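Local coordinates for hypothetical protein (Nostoc punctiforme, PDB 2O62) that is of unknown function but carries a C-terminal beta-barrel domain related to that of an ATP synthase biogenesis factor, in the calycin group, at residues A[168-171]-A[177-180]; A[171-176]-A[190-195]; A[179-182]-A[187-190]. All coordinates share one frame; numbering follows the deposited sequence.

All three contacts lie on one side of the C-terminal barrel, where strands 162-172, 178-184 and 187-196 run side by side. Interaction 1 pairs the first two strands. Interaction 3 pairs the second and third, and shares Met179 and Gln180 with it; their centres are about 8 Å apart. Interaction 2 joins the turn after strand 162-172 to strand 187-196, about 6 Å from the centre of interaction 1. Between them, Leu178 O lies 2.7 Å from Ala193 N, a probable hydrogen bond of the central strand. No active site is known. Glycerol, probably from the crystallisation liquor, binds Gln180 and Thr192.

Interaction 1: A[168-171]-A[177-180]; sequences LKIQ and RLMQ
The backbone N of Met179 donates to Gln171 O at 2.7 Å, and the bond is nearly straight, with 171° at the hydrogen. The donor sits almost on the extension of the C=O bond. The return bond runs from Gln171 N to Met179 O at 2.9 Å. Together they make Gln171 and Met179 a hydrogen-bonded antiparallel pair. Ile170 and Gln180 form the adjoining non-hydrogen-bonded pair. Here the CA-H of Gln180 points at Lys169 O, with 3.3 Å between CA and O.

Ile170 and Gln180 share one face of the sheet. Ile170 CG2 packs on Leu178 CD1 at 3.6 Å. Gln180 lies alongside Ile170 and points the same way. Its CG is anti to the backbone N (chi1 -176°) and the chain stays extended, which lays the amide end over a methyl of Leu168. Gln180 NE2 is 3.3 Å from Leu168 CD1. The polar ends of this amide look to other partners: NE2 bonds Thr182 and OE1 bonds a glycerol.

Met179, a selenomethionine, lies on the other face with Gln171. Its chain bends at chi2 (-80°) and again at chi3. This turns the methyl back over the neighbouring strand, where Met179 CE is 4.1 Å from Gln171 CG.

Leu143 and Leu144 help to bury Ile170, and Ile140 and Leu144 help to bury Leu178. The contact belongs to the beta hairpin of strands 162-172 and 178-184, part of an up-and-down antiparallel barrel consistent with the calycin fold.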
ATOM      1  N   LEU A 168      -8.556 -12.837   8.618  1.00 22.88           N
ATOM      2  CA  LEU A 168      -9.023 -11.547   9.081  1.00 23.67           C
ATOM      3  C   LEU A 168     -10.512 -11.660   9.308  1.00 23.23           C
ATOM      4  O   LEU A 168     -11.247 -12.059   8.409  1.00 22.86           O
ATOM      5  CB  LEU A 168      -8.703 -10.516   8.008  1.00 23.83           C
ATOM      6  CG  LEU A 168      -9.214  -9.090   8.078  1.00 25.15           C
ATOM      7  CD1 LEU A 168      -8.853  -8.515   9.387  1.00 25.93           C
ATOM      8  CD2 LEU A 168      -8.485  -8.314   6.948  1.00 28.58           C
ATOM      9  N   LYS A 169     -10.955 -11.383  10.527  1.00 23.27           N
ATOM     10  CA  LYS A 169     -12.380 -11.373  10.879  1.00 23.90           C
ATOM     11  C   LYS A 169     -12.734  -9.952  11.314  1.00 23.39           C
ATOM     12  O   LYS A 169     -12.012  -9.359  12.114  1.00 22.50           O
ATOM     13  CB  LYS A 169     -12.677 -12.355  12.032  1.00 24.39           C
ATOM     14  CG  LYS A 169     -12.107 -13.754  11.796  1.00 26.59           C
ATOM     15  CD  LYS A 169     -12.466 -14.777  12.853  1.00 28.95           C
ATOM     16  CE  LYS A 169     -12.092 -16.206  12.394  1.00 32.03           C
ATOM     17  NZ  LYS A 169     -12.535 -17.272  13.374  1.00 33.95           N
ATOM     18  N   ILE A 170     -13.822  -9.409  10.779  1.00 22.50           N
ATOM     19  CA  ILE A 170     -14.237  -8.058  11.070  1.00 22.71           C
ATOM     20  C   ILE A 170     -15.732  -8.106  11.335  1.00 23.15           C
ATOM     21  O   ILE A 170     -16.494  -8.569  10.501  1.00 21.32           O
ATOM     22  CB  ILE A 170     -13.897  -7.099   9.895  1.00 23.84           C
ATOM     23  CG1 ILE A 170     -12.414  -7.189   9.603  1.00 26.16           C
ATOM     24  CG2 ILE A 170     -14.258  -5.670  10.239  1.00 26.03           C
ATOM     25  CD1 ILE A 170     -11.971  -6.342   8.442  1.00 27.18           C
ATOM     26  N   GLN A 171     -16.138  -7.698  12.527  1.00 23.42           N
ATOM     27  CA  GLN A 171     -17.538  -7.676  12.844  1.00 25.41           C
ATOM     28  C   GLN A 171     -17.878  -6.445  13.673  1.00 26.66           C
ATOM     29  O   GLN A 171     -17.029  -5.937  14.407  1.00 25.63           O
ATOM     30  CB  GLN A 171     -17.943  -8.954  13.588  1.00 26.96           C
ATOM     31  CG  GLN A 171     -17.574 -10.301  12.851  1.00 29.03           C
ATOM     32  CD  GLN A 171     -18.400 -10.706  11.543  1.00 33.15           C
ATOM     33  OE1 GLN A 171     -19.312 -10.004  11.035  1.00 35.65           O
ATOM     34  NE2 GLN A 171     -18.047 -11.886  11.021  1.00 33.92           N
ATOM     35  N   ARG A 177     -19.282  -0.703  17.709  1.00 30.68           N
ATOM     36  CA  ARG A 177     -17.852  -0.646  17.507  1.00 30.08           C
ATOM     37  C   ARG A 177     -17.442  -1.795  16.613  1.00 28.48           C
ATOM     38  O   ARG A 177     -18.194  -2.730  16.383  1.00 27.96           O
ATOM     39  CB  ARG A 177     -17.136  -0.715  18.851  1.00 29.67           C
ATOM     40  CG  ARG A 177     -17.491   0.455  19.803  1.00 31.67           C
ATOM     41  CD  ARG A 177     -16.689   0.383  21.106  1.00 33.46           C
ATOM     42  NE  ARG A 177     -16.749  -0.966  21.678  1.00 37.48           N
ATOM     43  CZ  ARG A 177     -17.451  -1.347  22.748  1.00 39.25           C
ATOM     44  NH1 ARG A 177     -18.181  -0.482  23.457  1.00 41.98           N
ATOM     45  NH2 ARG A 177     -17.407  -2.626  23.128  1.00 38.66           N
ATOM     46  N   LEU A 178     -16.247  -1.687  16.079  1.00 27.28           N
ATOM     47  CA  LEU A 178     -15.695  -2.678  15.184  1.00 27.31           C
ATOM     48  C   LEU A 178     -14.807  -3.610  16.012  1.00 26.49           C
ATOM     49  O   LEU A 178     -14.078  -3.162  16.884  1.00 26.86           O
ATOM     50  CB  LEU A 178     -14.913  -1.973  14.079  1.00 26.61           C
ATOM     51  CG  LEU A 178     -14.640  -2.830  12.856  1.00 29.70           C
ATOM     52  CD1 LEU A 178     -15.920  -2.946  12.005  1.00 30.89           C
ATOM     53  CD2 LEU A 178     -13.478  -2.323  12.010  1.00 30.22           C
HETATM   54  N   MSE A 179     -14.956  -4.912  15.797  1.00 24.93           N
HETATM   55  CA  MSE A 179     -14.072  -5.939  16.355  1.00 25.37           C
HETATM   56  C   MSE A 179     -13.292  -6.490  15.180  1.00 22.56           C
HETATM   57  O   MSE A 179     -13.888  -6.912  14.200  1.00 21.22           O
HETATM   58  CB  MSE A 179     -14.940  -7.042  16.972  1.00 26.31           C
HETATM   59  CG  MSE A 179     -14.241  -8.074  17.866  1.00 34.17           C
HETATM   60 SE   MSE A 179     -13.266  -9.551  16.979  0.75 46.66          SE
HETATM   61  CE  MSE A 179     -14.356 -10.069  15.359  1.00 42.37           C
ATOM     62  N   GLN A 180     -11.969  -6.464  15.258  1.00 20.38           N
ATOM     63  CA  GLN A 180     -11.103  -7.020  14.217  1.00 20.18           C
ATOM     64  C   GLN A 180     -10.123  -8.009  14.845  1.00 20.61           C
ATOM     65  O   GLN A 180      -9.464  -7.669  15.835  1.00 20.89           O
ATOM     66  CB  GLN A 180     -10.298  -5.968  13.493  1.00 19.12           C
ATOM     67  CG  GLN A 180      -9.480  -6.589  12.360  1.00 21.61           C
ATOM     68  CD  GLN A 180      -8.765  -5.578  11.524  1.00 24.01           C
ATOM     69  OE1 GLN A 180      -9.266  -4.479  11.302  1.00 28.22           O
ATOM     70  NE2 GLN A 180      -7.588  -5.947  11.007  1.00 32.25           N
TER

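Interaction 2: A[171-176]-A[190-195]; sequences QLDDAG and TSTATI
The backbones of Asp173 and Thr192 stay well apart, with 8.7 Å between Asp173 CA and Thr192 CA, because strand 178-184 runs between strands 162-172 and 187-196. Side chains and two waters span the gap.

Asp173 places CG between its backbone N and carbonyl carbon (chi1 72°). Its CA-CB bond points toward strand 187-196. Asp173 OD2 lies 4.1 Å from Thr192 CG2, and the two side chains cross at about a right angle. One water joins their polar ends. It donates to Asp173 OD2 at 2.9 Å and meets Thr192 OG1 at 2.6 Å. The same carboxylate oxygen also takes a salt bridge from Arg177. This positive partner probably favours the ionised acid. Thr192 OG1 bonds a glycerol as well.

At the other end, Ile195 CD1 makes two contacts. It touches Leu172 CD2 at 3.9 Å, again with the side chains at about a right angle. It also lies 3.7 Å from Gly176 O. A second water accepts from Ile195 N at 2.9 Å and donates to Gly176 O at 3.0 Å, so the carbonyl at the end of the turn is tied to the strand through solvent. Gly176 has a positive phi of 84°, and with these backbone angles a CB would press against the carbonyl O of Ala175. Its N makes a weak bond back to Asp173 O.

Leu172 also packs on Leu144 and Leu178. The arrangement is that of a hairpin turn at one end of an antiparallel barrel, its loop water-bridged to the next strand but one of the meander.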
ATOM      1  N   GLN A 171     -16.138  -7.698  12.527  1.00 23.42           N
ATOM      2  CA  GLN A 171     -17.538  -7.676  12.844  1.00 25.41           C
ATOM      3  C   GLN A 171     -17.878  -6.445  13.673  1.00 26.66           C
ATOM      4  O   GLN A 171     -17.029  -5.937  14.407  1.00 25.63           O
ATOM      5  CB  GLN A 171     -17.943  -8.954  13.588  1.00 26.96           C
ATOM      6  CG  GLN A 171     -17.574 -10.301  12.851  1.00 29.03           C
ATOM      7  CD  GLN A 171     -18.400 -10.706  11.543  1.00 33.15           C
ATOM      8  OE1 GLN A 171     -19.312 -10.004  11.035  1.00 35.65           O
ATOM      9  NE2 GLN A 171     -18.047 -11.886  11.021  1.00 33.92           N
ATOM     10  N   LEU A 172     -19.128  -5.984  13.561  1.00 26.50           N
ATOM     11  CA  LEU A 172     -19.618  -4.928  14.416  1.00 28.72           C
ATOM     12  C   LEU A 172     -20.023  -5.598  15.711  1.00 30.68           C
ATOM     13  O   LEU A 172     -20.575  -6.710  15.675  1.00 31.69           O
ATOM     14  CB  LEU A 172     -20.840  -4.232  13.805  1.00 28.58           C
ATOM     15  CG  LEU A 172     -20.548  -3.541  12.470  1.00 30.37           C
ATOM     16  CD1 LEU A 172     -21.838  -2.936  11.884  1.00 32.54           C
ATOM     17  CD2 LEU A 172     -19.485  -2.475  12.633  1.00 30.82           C
ATOM     18  N   ASP A 173     -19.699  -4.975  16.844  1.00 32.47           N
ATOM     19  CA  ASP A 173     -20.248  -5.402  18.126  1.00 34.12           C
ATOM     20  C   ASP A 173     -21.508  -4.570  18.378  1.00 35.68           C
ATOM     21  O   ASP A 173     -22.033  -3.964  17.446  1.00 35.75           O
ATOM     22  CB  ASP A 173     -19.214  -5.333  19.260  1.00 34.47           C
ATOM     23  CG  ASP A 173     -18.868  -3.916  19.683  1.00 35.83           C
ATOM     24  OD1 ASP A 173     -19.671  -2.984  19.412  1.00 32.52           O
ATOM     25  OD2 ASP A 173     -17.774  -3.756  20.294  1.00 38.93           O
ATOM     26  N   ASP A 174     -22.003  -4.503  19.607  1.00 37.23           N
ATOM     27  CA  ASP A 174     -23.426  -4.185  19.750  1.00 38.53           C
ATOM     28  C   ASP A 174     -24.033  -2.999  20.545  1.00 38.59           C
ATOM     29  O   ASP A 174     -25.275  -3.034  20.682  1.00 39.71           O
ATOM     30  CB  ASP A 174     -24.121  -5.466  20.263  1.00 38.83           C
ATOM     31  CG  ASP A 174     -23.714  -5.827  21.698  1.00 40.66           C
ATOM     32  OD1 ASP A 174     -23.410  -4.912  22.504  1.00 42.28           O
ATOM     33  OD2 ASP A 174     -23.679  -7.037  22.016  1.00 42.52           O
ATOM     34  N   ALA A 175     -23.378  -1.943  21.074  1.00 38.24           N
ATOM     35  CA  ALA A 175     -22.139  -1.194  20.782  1.00 36.94           C
ATOM     36  C   ALA A 175     -21.912  -0.492  19.448  1.00 36.11           C
ATOM     37  O   ALA A 175     -21.842   0.739  19.433  1.00 36.11           O
ATOM     38  CB  ALA A 175     -20.899  -1.880  21.321  1.00 37.44           C
ATOM     39  N   GLY A 176     -21.790  -1.206  18.335  1.00 34.55           N
ATOM     40  CA  GLY A 176     -21.587  -0.543  17.045  1.00 33.22           C
ATOM     41  C   GLY A 176     -20.123  -0.217  16.812  1.00 32.21           C
ATOM     42  O   GLY A 176     -19.750   0.444  15.833  1.00 31.71           O
ATOM     43  N   THR A 190      -6.407  -9.301  18.258  1.00 16.72           N
ATOM     44  CA  THR A 190      -7.818  -9.019  18.275  1.00 16.61           C
ATOM     45  C   THR A 190      -8.019  -7.712  19.039  1.00 15.81           C
ATOM     46  O   THR A 190      -7.640  -7.618  20.162  1.00 15.90           O
ATOM     47  CB  THR A 190      -8.567 -10.118  18.922  1.00 16.76           C
ATOM     48  OG1 THR A 190      -8.274 -11.343  18.239  1.00 17.34           O
ATOM     49  CG2 THR A 190     -10.051  -9.865  18.870  1.00 14.69           C
ATOM     50  N   SER A 191      -8.572  -6.703  18.378  1.00 17.37           N
ATOM     51  CA  SER A 191      -8.771  -5.375  19.011  1.00 18.62           C
ATOM     52  C   SER A 191     -10.085  -4.784  18.588  1.00 18.70           C
ATOM     53  O   SER A 191     -10.566  -5.030  17.497  1.00 18.42           O
ATOM     54  CB  SER A 191      -7.655  -4.396  18.629  1.00 18.84           C
ATOM     55  OG  SER A 191      -7.806  -3.163  19.321  1.00 19.34           O
ATOM     56  N   THR A 192     -10.667  -3.992  19.466  1.00 20.10           N
ATOM     57  CA  THR A 192     -11.869  -3.226  19.168  1.00 20.14           C
ATOM     58  C   THR A 192     -11.492  -1.838  18.670  1.00 20.84           C
ATOM     59  O   THR A 192     -10.460  -1.310  19.068  1.00 21.29           O
ATOM     60  CB  THR A 192     -12.699  -3.191  20.429  1.00 20.67           C
ATOM     61  OG1 THR A 192     -13.065  -4.556  20.718  1.00 23.48           O
ATOM     62  CG2 THR A 192     -13.917  -2.351  20.314  1.00 21.22           C
ATOM     63  N   ALA A 193     -12.282  -1.298  17.753  1.00 20.67           N
ATOM     64  CA  ALA A 193     -12.091   0.030  17.207  1.00 20.67           C
ATOM     65  C   ALA A 193     -13.389   0.828  17.196  1.00 20.99           C
ATOM     66  O   ALA A 193     -14.492   0.272  17.216  1.00 21.36           O
ATOM     67  CB  ALA A 193     -11.593  -0.067  15.832  1.00 21.16           C
ATOM     68  N   THR A 194     -13.264   2.146  17.150  1.00 21.44           N
ATOM     69  CA  THR A 194     -14.432   3.007  16.956  1.00 21.51           C
ATOM     70  C   THR A 194     -14.458   3.477  15.509  1.00 22.08           C
ATOM     71  O   THR A 194     -13.418   3.676  14.876  1.00 20.88           O
ATOM     72  CB  THR A 194     -14.428   4.226  17.867  1.00 22.24           C
ATOM     73  OG1 THR A 194     -13.157   4.860  17.806  1.00 26.08           O
ATOM     74  CG2 THR A 194     -14.696   3.822  19.282  1.00 22.90           C
ATOM     75  N   ILE A 195     -15.653   3.652  14.975  1.00 22.77           N
ATOM     76  CA  ILE A 195     -15.780   4.131  13.587  1.00 24.21           C
ATOM     77  C   ILE A 195     -16.291   5.549  13.598  1.00 25.14           C
ATOM     78  O   ILE A 195     -17.269   5.849  14.254  1.00 22.57           O
ATOM     79  CB  ILE A 195     -16.772   3.301  12.768  1.00 24.92           C
ATOM     80  CG1 ILE A 195     -16.458   1.812  12.850  1.00 27.20           C
ATOM     81  CG2 ILE A 195     -16.731   3.740  11.315  1.00 25.64           C
ATOM     82  CD1 ILE A 195     -17.731   0.987  12.807  1.00 29.06           C
TER
HETATM   83  O   HOH W   1     -15.457  -5.445  20.294  1.00 27.30           O
HETATM   84  O   HOH W   2     -17.931   2.765  16.484  1.00 34.35           O

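Interaction 3: A[179-182]-A[187-190]; sequences MQST and RTIT
Ser181 meets Thr190 from its CB onward, in a non-hydrogen-bonded antiparallel pair. Ser181 CB lies 3.5 Å from Thr190 OG1. At the tip, Ser181 OG and Thr190 OG1 share a hydrogen bond of 2.8 Å, in which either may donate. With chi1 at -174° the hydroxyl swings away from its own N, which also brings Ser181 OG to 3.6 Å from Thr188 CG2. The other branch of Thr190 reaches the selenium: Thr190 CG2 is 3.7 Å from Met179 SE.

Thr182 and Ile189 form the hydrogen-bonded pair on the other face. Each N donates to the other's O. One water donates to Ile189 O and also bonds Thr182 OG1. That hydroxyl also takes an N-H from Gln180 NE2 at 2.8 Å, and Thr182 OG1 lies close to the plane of the Gln180 amide. A second water donates to Thr182 O at 2.7 Å and accepts from Arg187 NE, at the guanidinium edge.

Near the turn, Thr188 OG1 bonds Ser183. Strand 178-184 is thus hairpinned to strand 187-196 on one side and lies against strand 162-172 on the other, where Leu168 packs on Thr182.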
HETATM    1  N   MSE A 179     -14.956  -4.912  15.797  1.00 24.93           N
HETATM    2  CA  MSE A 179     -14.072  -5.939  16.355  1.00 25.37           C
HETATM    3  C   MSE A 179     -13.292  -6.490  15.180  1.00 22.56           C
HETATM    4  O   MSE A 179     -13.888  -6.912  14.200  1.00 21.22           O
HETATM    5  CB  MSE A 179     -14.940  -7.042  16.972  1.00 26.31           C
HETATM    6  CG  MSE A 179     -14.241  -8.074  17.866  1.00 34.17           C
HETATM    7 SE   MSE A 179     -13.266  -9.551  16.979  0.75 46.66          SE
HETATM    8  CE  MSE A 179     -14.356 -10.069  15.359  1.00 42.37           C
ATOM      9  N   GLN A 180     -11.969  -6.464  15.258  1.00 20.38           N
ATOM     10  CA  GLN A 180     -11.103  -7.020  14.217  1.00 20.18           C
ATOM     11  C   GLN A 180     -10.123  -8.009  14.845  1.00 20.61           C
ATOM     12  O   GLN A 180      -9.464  -7.669  15.835  1.00 20.89           O
ATOM     13  CB  GLN A 180     -10.298  -5.968  13.493  1.00 19.12           C
ATOM     14  CG  GLN A 180      -9.480  -6.589  12.360  1.00 21.61           C
ATOM     15  CD  GLN A 180      -8.765  -5.578  11.524  1.00 24.01           C
ATOM     16  OE1 GLN A 180      -9.266  -4.479  11.302  1.00 28.22           O
ATOM     17  NE2 GLN A 180      -7.588  -5.947  11.007  1.00 32.25           N
ATOM     18  N   SER A 181     -10.062  -9.214  14.273  1.00 19.82           N
ATOM     19  CA  SER A 181      -9.150 -10.249  14.684  1.00 19.75           C
ATOM     20  C   SER A 181      -8.350 -10.622  13.479  1.00 21.41           C
ATOM     21  O   SER A 181      -8.928 -11.075  12.479  1.00 21.86           O
ATOM     22  CB  SER A 181      -9.880 -11.484  15.174  1.00 20.84           C
ATOM     23  OG  SER A 181      -8.911 -12.394  15.681  1.00 22.19           O
ATOM     24  N   THR A 182      -7.044 -10.443  13.555  1.00 21.74           N
ATOM     25  CA  THR A 182      -6.168 -10.699  12.440  1.00 22.26           C
ATOM     26  C   THR A 182      -5.079 -11.705  12.834  1.00 22.82           C
ATOM     27  O   THR A 182      -4.292 -11.469  13.790  1.00 22.70           O
ATOM     28  CB  THR A 182      -5.520  -9.394  12.001  1.00 24.92           C
ATOM     29  OG1 THR A 182      -6.512  -8.357  11.970  1.00 24.62           O
ATOM     30  CG2 THR A 182      -4.921  -9.514  10.655  1.00 24.69           C
ATOM     31  N   ARG A 187       0.839 -15.496  14.828  1.00 20.13           N
ATOM     32  CA  ARG A 187       0.426 -14.313  15.578  1.00 19.93           C
ATOM     33  C   ARG A 187      -1.019 -13.940  15.318  1.00 19.72           C
ATOM     34  O   ARG A 187      -1.431 -13.765  14.169  1.00 18.95           O
ATOM     35  CB  ARG A 187       1.313 -13.141  15.225  1.00 20.80           C
ATOM     36  CG  ARG A 187       0.952 -11.869  15.977  1.00 23.31           C
ATOM     37  CD  ARG A 187       1.653 -10.708  15.368  1.00 27.18           C
ATOM     38  NE  ARG A 187       0.933 -10.207  14.186  1.00 27.56           N
ATOM     39  CZ  ARG A 187       1.524  -9.742  13.090  1.00 29.22           C
ATOM     40  NH1 ARG A 187       2.834  -9.785  12.980  1.00 28.19           N
ATOM     41  NH2 ARG A 187       0.796  -9.289  12.080  1.00 31.76           N
ATOM     42  N   THR A 188      -1.802 -13.837  16.381  1.00 18.43           N
ATOM     43  CA  THR A 188      -3.149 -13.250  16.266  1.00 18.43           C
ATOM     44  C   THR A 188      -3.281 -11.988  17.135  1.00 18.32           C
ATOM     45  O   THR A 188      -2.830 -11.979  18.284  1.00 18.32           O
ATOM     46  CB  THR A 188      -4.220 -14.263  16.630  1.00 18.57           C
ATOM     47  OG1 THR A 188      -4.103 -15.397  15.748  1.00 23.00           O
ATOM     48  CG2 THR A 188      -5.596 -13.653  16.498  1.00 20.91           C
ATOM     49  N   ILE A 189      -3.883 -10.944  16.567  1.00 18.18           N
ATOM     50  CA  ILE A 189      -4.197  -9.708  17.321  1.00 18.46           C
ATOM     51  C   ILE A 189      -5.673  -9.377  17.148  1.00 18.05           C
ATOM     52  O   ILE A 189      -6.136  -9.301  16.026  1.00 18.48           O
ATOM     53  CB  ILE A 189      -3.358  -8.562  16.844  1.00 19.69           C
ATOM     54  CG1 ILE A 189      -1.877  -8.832  17.131  1.00 23.39           C
ATOM     55  CG2 ILE A 189      -3.874  -7.235  17.463  1.00 21.29           C
ATOM     56  CD1 ILE A 189      -0.967  -8.016  16.286  1.00 24.17           C
ATOM     57  N   THR A 190      -6.407  -9.301  18.258  1.00 16.72           N
ATOM     58  CA  THR A 190      -7.818  -9.019  18.275  1.00 16.61           C
ATOM     59  C   THR A 190      -8.019  -7.712  19.039  1.00 15.81           C
ATOM     60  O   THR A 190      -7.640  -7.618  20.162  1.00 15.90           O
ATOM     61  CB  THR A 190      -8.567 -10.118  18.922  1.00 16.76           C
ATOM     62  OG1 THR A 190      -8.274 -11.343  18.239  1.00 17.34           O
ATOM     63  CG2 THR A 190     -10.051  -9.865  18.870  1.00 14.69           C
TER
HETATM   64  O   HOH W   3      -6.369  -6.884  14.435  1.00 21.48           O
HETATM   65  O   HOH W   4      -1.835 -10.420  13.583  1.00 32.96           O